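Local coordinates for acyl-[acyl-carrier-protein]--UDP-N-acetylglucosamine O-acyltransferase (Acinetobacter baumannii, PDB 4E6U), which probably catalyses transfer of a hydroxyacyl chain from acyl carrier protein to UDP-N-acetylglucosamine, an early step of lipopolysaccharide (lipid A) synthesis, at residues Pro36-Val50 with Gly54-Ala68. Residues are numbered along the deposited sequence; the frame is centred on the assembly and turned at random.
Sequences PQVTIGAGTKLHSHV and GFTRIGQNNEIFQFA. With SO4 (sulfate ion), chain C.
His47 and Phe65 form an offset stack, with ring centroids 4.0 Å apart and planes inclined by 18°; NE2 of the histidine sits over the centre of the phenyl face. The same nitrogen donates to Glu63, His47 NE2 to Glu63 OE1 being 2.7 Å. The bond is nearly straight, lies in the imidazole plane and uses the anti lone pair of the carboxylate oxygen. Glu63 arrives there because its chain is extended, CG anti to the backbone N (chi1 -173°). Ring and carboxylate end up almost coplanar, and CE of Lys45 covers the other imidazole face, toward its rim. This flank is wet: a water bridges Lys45 NZ and Glu63 OE1, which lie 4.5 Å apart, too far for a salt bridge, while Lys45 NZ donates to sulfate O3 at 2.8 Å.

The two segments are equivalent parts of successive coils in a left-handed parallel beta-helix, the fold of hexapeptide-repeat acyltransferases. Strands 38-40 and 56-58 run 3° from parallel, and Leu46 pairs with Ile64 in the next sheet. Inside the coils the side chains are buried and closely packed: Leu46 CD1 lies 4.0 Å from Ile64 CD1, and Val50 CG1 is 3.8 Å from Ile64 CG2. At the turn Thr44 OG1 is gripped twice, donating to Gly59 O at 2.8 Å and accepting from Asn62 N at 3.0 Å; Asn62 in turn reaches the following coil through Gly89 and Asn92. By contrast, Gln60 at the outer corner is exposed, and a water joins its OE1 to Ala42 N. On another outer edge CB of Gln37 makes a CH-pi contact over the face of Phe55, whose ring also meets Trp85 edge-to-face.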
loop_
_atom_site.group_PDB
_atom_site.type_symbol
_atom_site.label_atom_id
_atom_site.label_comp_id
_atom_site.label_asym_id
_atom_site.label_seq_id
_atom_site.Cartn_x
_atom_site.Cartn_y
_atom_site.Cartn_z
ATOM N N PRO A 36 8.913 6.845 26.037
ATOM C CA PRO A 36 8.710 7.822 27.104
ATOM C C PRO A 36 7.434 8.631 26.934
ATOM O O PRO A 36 6.963 8.869 25.811
ATOM C CB PRO A 36 9.939 8.719 26.983
ATOM C CG PRO A 36 10.308 8.659 25.553
ATOM C CD PRO A 36 10.047 7.215 25.179
ATOM N N GLN A 37 6.876 9.069 28.064
ATOM C CA GLN A 37 5.695 9.945 28.049
ATOM C C GLN A 37 4.505 9.315 27.328
ATOM O O GLN A 37 3.715 10.007 26.665
ATOM C CB GLN A 37 6.033 11.321 27.448
ATOM C CG GLN A 37 7.177 12.037 28.166
ATOM C CD GLN A 37 6.869 12.287 29.622
ATOM O OE1 GLN A 37 5.760 12.694 29.972
ATOM N NE2 GLN A 37 7.856 12.048 30.485
ATOM N N VAL A 38 4.385 7.999 27.442
ATOM C CA VAL A 38 3.214 7.287 26.967
ATOM C C VAL A 38 2.271 6.966 28.112
ATOM O O VAL A 38 2.714 6.544 29.193
ATOM C CB VAL A 38 3.617 5.993 26.212
ATOM C CG1 VAL A 38 2.400 5.156 25.823
ATOM C CG2 VAL A 38 4.444 6.365 24.979
ATOM N N THR A 39 0.982 7.168 27.890
ATOM C CA THR A 39 -0.042 6.768 28.844
ATOM C C THR A 39 -0.984 5.833 28.141
ATOM O O THR A 39 -1.410 6.129 27.020
ATOM C CB THR A 39 -0.771 7.986 29.457
ATOM O OG1 THR A 39 -1.551 8.657 28.473
ATOM C CG2 THR A 39 0.214 8.948 30.047
ATOM N N ILE A 40 -1.307 4.704 28.772
ATOM C CA ILE A 40 -2.206 3.711 28.185
ATOM C C ILE A 40 -3.383 3.488 29.118
ATOM O O ILE A 40 -3.211 3.056 30.263
ATOM C CB ILE A 40 -1.508 2.382 27.881
ATOM C CG1 ILE A 40 -0.266 2.640 27.018
ATOM C CG2 ILE A 40 -2.481 1.427 27.183
ATOM C CD1 ILE A 40 0.460 1.378 26.624
ATOM N N GLY A 41 -4.567 3.788 28.603
ATOM C CA GLY A 41 -5.798 3.732 29.373
ATOM C C GLY A 41 -6.363 2.346 29.587
ATOM O O GLY A 41 -6.023 1.368 28.908
ATOM N N ALA A 42 -7.284 2.273 30.539
ATOM C CA ALA A 42 -7.770 1.018 31.050
ATOM C C ALA A 42 -8.379 0.151 29.978
ATOM O O ALA A 42 -9.116 0.626 29.111
ATOM C CB ALA A 42 -8.808 1.289 32.157
ATOM N N GLY A 43 -8.065 -1.136 30.039
ATOM C CA GLY A 43 -8.670 -2.101 29.145
ATOM C C GLY A 43 -8.058 -2.184 27.749
ATOM O O GLY A 43 -8.496 -2.985 26.937
ATOM N N THR A 44 -7.082 -1.338 27.467
ATOM C CA THR A 44 -6.433 -1.373 26.162
ATOM C C THR A 44 -5.559 -2.608 26.066
ATOM O O THR A 44 -4.926 -3.035 27.041
ATOM C CB THR A 44 -5.662 -0.065 25.934
ATOM O OG1 THR A 44 -6.609 0.955 25.583
ATOM C CG2 THR A 44 -4.635 -0.190 24.785
ATOM N N LYS A 45 -5.565 -3.200 24.878
ATOM C CA LYS A 45 -4.745 -4.381 24.568
ATOM C C LYS A 45 -3.822 -4.114 23.400
ATOM O O LYS A 45 -4.277 -3.734 22.307
ATOM C CB LYS A 45 -5.621 -5.586 24.228
ATOM C CG LYS A 45 -4.836 -6.812 23.730
ATOM C CD LYS A 45 -5.762 -8.001 23.465
ATOM C CE LYS A 45 -4.954 -9.204 23.019
ATOM N NZ LYS A 45 -5.815 -10.407 22.826
ATOM N N LEU A 46 -2.540 -4.305 23.650
ATOM C CA LEU A 46 -1.544 -4.352 22.589
ATOM C C LEU A 46 -1.192 -5.807 22.385
ATOM O O LEU A 46 -0.925 -6.512 23.359
ATOM C CB LEU A 46 -0.290 -3.580 22.976
ATOM C CG LEU A 46 -0.274 -2.065 22.760
ATOM C CD1 LEU A 46 -1.420 -1.367 23.498
ATOM C CD2 LEU A 46 1.051 -1.491 23.183
ATOM N N HIS A 47 -1.182 -6.252 21.131
ATOM C CA HIS A 47 -0.698 -7.589 20.785
ATOM C C HIS A 47 0.830 -7.618 20.907
ATOM O O HIS A 47 1.418 -6.746 21.540
ATOM C CB HIS A 47 -1.194 -7.902 19.373
ATOM C CG HIS A 47 -2.668 -8.150 19.318
ATOM N ND1 HIS A 47 -3.207 -9.381 19.003
ATOM C CD2 HIS A 47 -3.717 -7.336 19.590
ATOM C CE1 HIS A 47 -4.527 -9.302 19.061
ATOM N NE2 HIS A 47 -4.860 -8.076 19.429
ATOM N N SER A 48 1.478 -8.626 20.328
ATOM C CA SER A 48 2.945 -8.620 20.281
ATOM C C SER A 48 3.436 -7.562 19.286
ATOM O O SER A 48 2.681 -7.098 18.418
ATOM C CB SER A 48 3.473 -9.995 19.850
ATOM O OG SER A 48 3.269 -10.251 18.466
ATOM N N HIS A 49 4.702 -7.178 19.406
ATOM C CA HIS A 49 5.373 -6.424 18.345
ATOM C C HIS A 49 4.729 -5.072 18.013
ATOM O O HIS A 49 4.716 -4.638 16.852
ATOM C CB HIS A 49 5.500 -7.239 17.036
ATOM C CG HIS A 49 6.359 -8.453 17.149
ATOM N ND1 HIS A 49 5.847 -9.701 17.437
ATOM C CD2 HIS A 49 7.687 -8.622 16.972
ATOM C CE1 HIS A 49 6.824 -10.580 17.455
ATOM N NE2 HIS A 49 7.945 -9.963 17.170
ATOM N N VAL A 50 4.212 -4.392 19.032
ATOM C CA VAL A 50 3.724 -3.024 18.867
ATOM C C VAL A 50 4.778 -2.062 19.357
ATOM O O VAL A 50 5.332 -2.258 20.446
ATOM C CB VAL A 50 2.395 -2.793 19.634
ATOM C CG1 VAL A 50 1.946 -1.327 19.512
ATOM C CG2 VAL A 50 1.305 -3.747 19.107
ATOM N N GLY A 54 6.537 7.316 21.570
ATOM C CA GLY A 54 6.660 8.221 22.704
ATOM C C GLY A 54 5.574 9.250 22.619
ATOM O O GLY A 54 4.878 9.351 21.603
ATOM N N PHE A 55 5.393 10.008 23.704
ATOM C CA PHE A 55 4.546 11.210 23.656
ATOM C C PHE A 55 3.167 10.920 23.066
ATOM O O PHE A 55 2.690 11.616 22.168
ATOM C CB PHE A 55 5.283 12.347 22.921
ATOM C CG PHE A 55 6.581 12.691 23.553
ATOM C CD1 PHE A 55 6.633 13.687 24.530
ATOM C CD2 PHE A 55 7.739 11.991 23.240
ATOM C CE1 PHE A 55 7.835 13.992 25.162
ATOM C CE2 PHE A 55 8.947 12.300 23.865
ATOM C CZ PHE A 55 8.986 13.295 24.828
ATOM N N THR A 56 2.534 9.886 23.605
ATOM C CA THR A 56 1.261 9.399 23.110
ATOM C C THR A 56 0.338 9.109 24.283
ATOM O O THR A 56 0.745 8.436 25.241
ATOM C CB THR A 56 1.472 8.112 22.250
ATOM O OG1 THR A 56 2.256 8.461 21.095
ATOM C CG2 THR A 56 0.165 7.526 21.766
ATOM N N ARG A 57 -0.890 9.617 24.206
ATOM C CA ARG A 57 -1.927 9.297 25.179
ATOM C C ARG A 57 -2.923 8.392 24.497
ATOM O O ARG A 57 -3.456 8.759 23.446
ATOM C CB ARG A 57 -2.630 10.569 25.673
ATOM C CG ARG A 57 -1.693 11.517 26.380
ATOM C CD ARG A 57 -2.399 12.793 26.842
ATOM N NE ARG A 57 -1.408 13.803 27.213
ATOM C CZ ARG A 57 -1.038 14.835 26.457
ATOM N NH1 ARG A 57 -1.587 15.047 25.263
ATOM N NH2 ARG A 57 -0.109 15.672 26.909
ATOM N N ILE A 58 -3.131 7.197 25.042
ATOM C CA ILE A 58 -4.057 6.206 24.503
ATOM C C ILE A 58 -5.176 5.996 25.511
ATOM O O ILE A 58 -4.904 5.759 26.684
ATOM C CB ILE A 58 -3.336 4.861 24.219
ATOM C CG1 ILE A 58 -2.240 5.101 23.174
ATOM C CG2 ILE A 58 -4.325 3.793 23.758
ATOM C CD1 ILE A 58 -1.267 3.950 22.983
ATOM N N GLY A 59 -6.415 6.083 25.055
ATOM C CA GLY A 59 -7.574 5.923 25.936
ATOM C C GLY A 59 -7.904 4.490 26.292
ATOM O O GLY A 59 -7.031 3.621 26.333
ATOM N N GLN A 60 -9.178 4.245 26.550
ATOM C CA GLN A 60 -9.609 2.987 27.125
ATOM C C GLN A 60 -10.105 2.038 26.067
ATOM O O GLN A 60 -10.662 2.456 25.048
ATOM C CB GLN A 60 -10.754 3.243 28.115
ATOM C CG GLN A 60 -10.335 4.106 29.310
ATOM C CD GLN A 60 -11.420 4.264 30.372
ATOM O OE1 GLN A 60 -11.126 4.652 31.503
ATOM N NE2 GLN A 60 -12.660 3.972 30.019
ATOM N N ASN A 61 -9.895 0.744 26.309
ATOM C CA ASN A 61 -10.485 -0.306 25.484
ATOM C C ASN A 61 -10.110 -0.280 24.000
ATOM O O ASN A 61 -10.886 -0.718 23.147
ATOM C CB ASN A 61 -12.015 -0.368 25.675
ATOM C CG ASN A 61 -12.394 -0.647 27.115
ATOM O OD1 ASN A 61 -11.880 -1.573 27.726
ATOM N ND2 ASN A 61 -13.273 0.173 27.662
ATOM N N ASN A 62 -8.893 0.196 23.717
ATOM C CA ASN A 62 -8.334 0.107 22.367
ATOM C C ASN A 62 -7.723 -1.257 22.152
ATOM O O ASN A 62 -7.387 -1.952 23.109
ATOM C CB ASN A 62 -7.284 1.199 22.203
ATOM C CG ASN A 62 -7.905 2.582 22.243
ATOM O OD1 ASN A 62 -8.596 2.978 21.306
ATOM N ND2 ASN A 62 -7.686 3.316 23.316
ATOM N N GLU A 63 -7.557 -1.622 20.898
ATOM C CA GLU A 63 -6.834 -2.825 20.564
ATOM C C GLU A 63 -5.913 -2.492 19.417
ATOM O O GLU A 63 -6.359 -2.005 18.356
ATOM C CB GLU A 63 -7.789 -3.954 20.211
ATOM C CG GLU A 63 -7.080 -5.292 20.028
ATOM C CD GLU A 63 -8.020 -6.476 19.844
ATOM O OE1 GLU A 63 -7.514 -7.621 19.769
ATOM O OE2 GLU A 63 -9.265 -6.280 19.739
ATOM N N ILE A 64 -4.637 -2.797 19.630
ATOM C CA ILE A 64 -3.571 -2.469 18.669
ATOM C C ILE A 64 -2.823 -3.751 18.324
ATOM O O ILE A 64 -2.305 -4.429 19.224
ATOM C CB ILE A 64 -2.590 -1.430 19.232
ATOM C CG1 ILE A 64 -3.350 -0.195 19.759
ATOM C CG2 ILE A 64 -1.563 -1.037 18.159
ATOM C CD1 ILE A 64 -2.473 0.927 20.336
ATOM N N PHE A 65 -2.762 -4.066 17.035
ATOM C CA PHE A 65 -2.204 -5.331 16.555
ATOM C C PHE A 65 -0.727 -5.215 16.175
ATOM O O PHE A 65 -0.141 -4.115 16.075
ATOM C CB PHE A 65 -3.013 -5.822 15.352
ATOM C CG PHE A 65 -4.363 -6.381 15.714
ATOM C CD1 PHE A 65 -5.406 -5.539 16.096
ATOM C CD2 PHE A 65 -4.591 -7.746 15.643
ATOM C CE1 PHE A 65 -6.679 -6.056 16.418
ATOM C CE2 PHE A 65 -5.849 -8.278 15.976
ATOM C CZ PHE A 65 -6.899 -7.415 16.357
ATOM N N GLN A 66 -0.119 -6.381 16.006
ATOM C CA GLN A 66 1.299 -6.479 15.730
ATOM C C GLN A 66 1.741 -5.639 14.540
ATOM O O GLN A 66 1.032 -5.528 13.510
ATOM C CB GLN A 66 1.688 -7.953 15.482
ATOM C CG GLN A 66 0.838 -8.705 14.434
ATOM C CD GLN A 66 -0.405 -9.395 14.982
ATOM O OE1 GLN A 66 -1.060 -10.173 14.247
ATOM N NE2 GLN A 66 -0.732 -9.150 16.206
ATOM N N PHE A 67 2.945 -5.092 14.703
ATOM C CA PHE A 67 3.650 -4.336 13.662
ATOM C C PHE A 67 3.024 -2.972 13.398
ATOM O O PHE A 67 3.348 -2.322 12.399
ATOM C CB PHE A 67 3.776 -5.138 12.352
ATOM C CG PHE A 67 4.180 -6.581 12.553
ATOM C CD1 PHE A 67 5.362 -6.903 13.230
ATOM C CD2 PHE A 67 3.393 -7.607 12.048
ATOM C CE1 PHE A 67 5.724 -8.243 13.395
ATOM C CE2 PHE A 67 3.776 -8.946 12.208
ATOM C CZ PHE A 67 4.919 -9.257 12.881
ATOM N N ALA A 68 2.166 -2.520 14.302
ATOM C CA ALA A 68 1.743 -1.130 14.259
ATOM C C ALA A 68 2.805 -0.234 14.876
ATOM O O ALA A 68 3.402 -0.550 15.917
ATOM C CB ALA A 68 0.435 -0.980 14.980
HETATM S S SO4 C . -4.901 -13.260 20.453
HETATM O O1 SO4 C . -4.879 -14.203 21.580
HETATM O O2 SO4 C . -6.261 -13.167 19.920
HETATM O O3 SO4 C . -4.472 -11.938 20.920
HETATM O O4 SO4 C . -3.987 -13.739 19.398
HETATM O O HOH W 1 -7.902 4.810 32.003
HETATM O O HOH W 2 -8.238 -9.683 21.341
#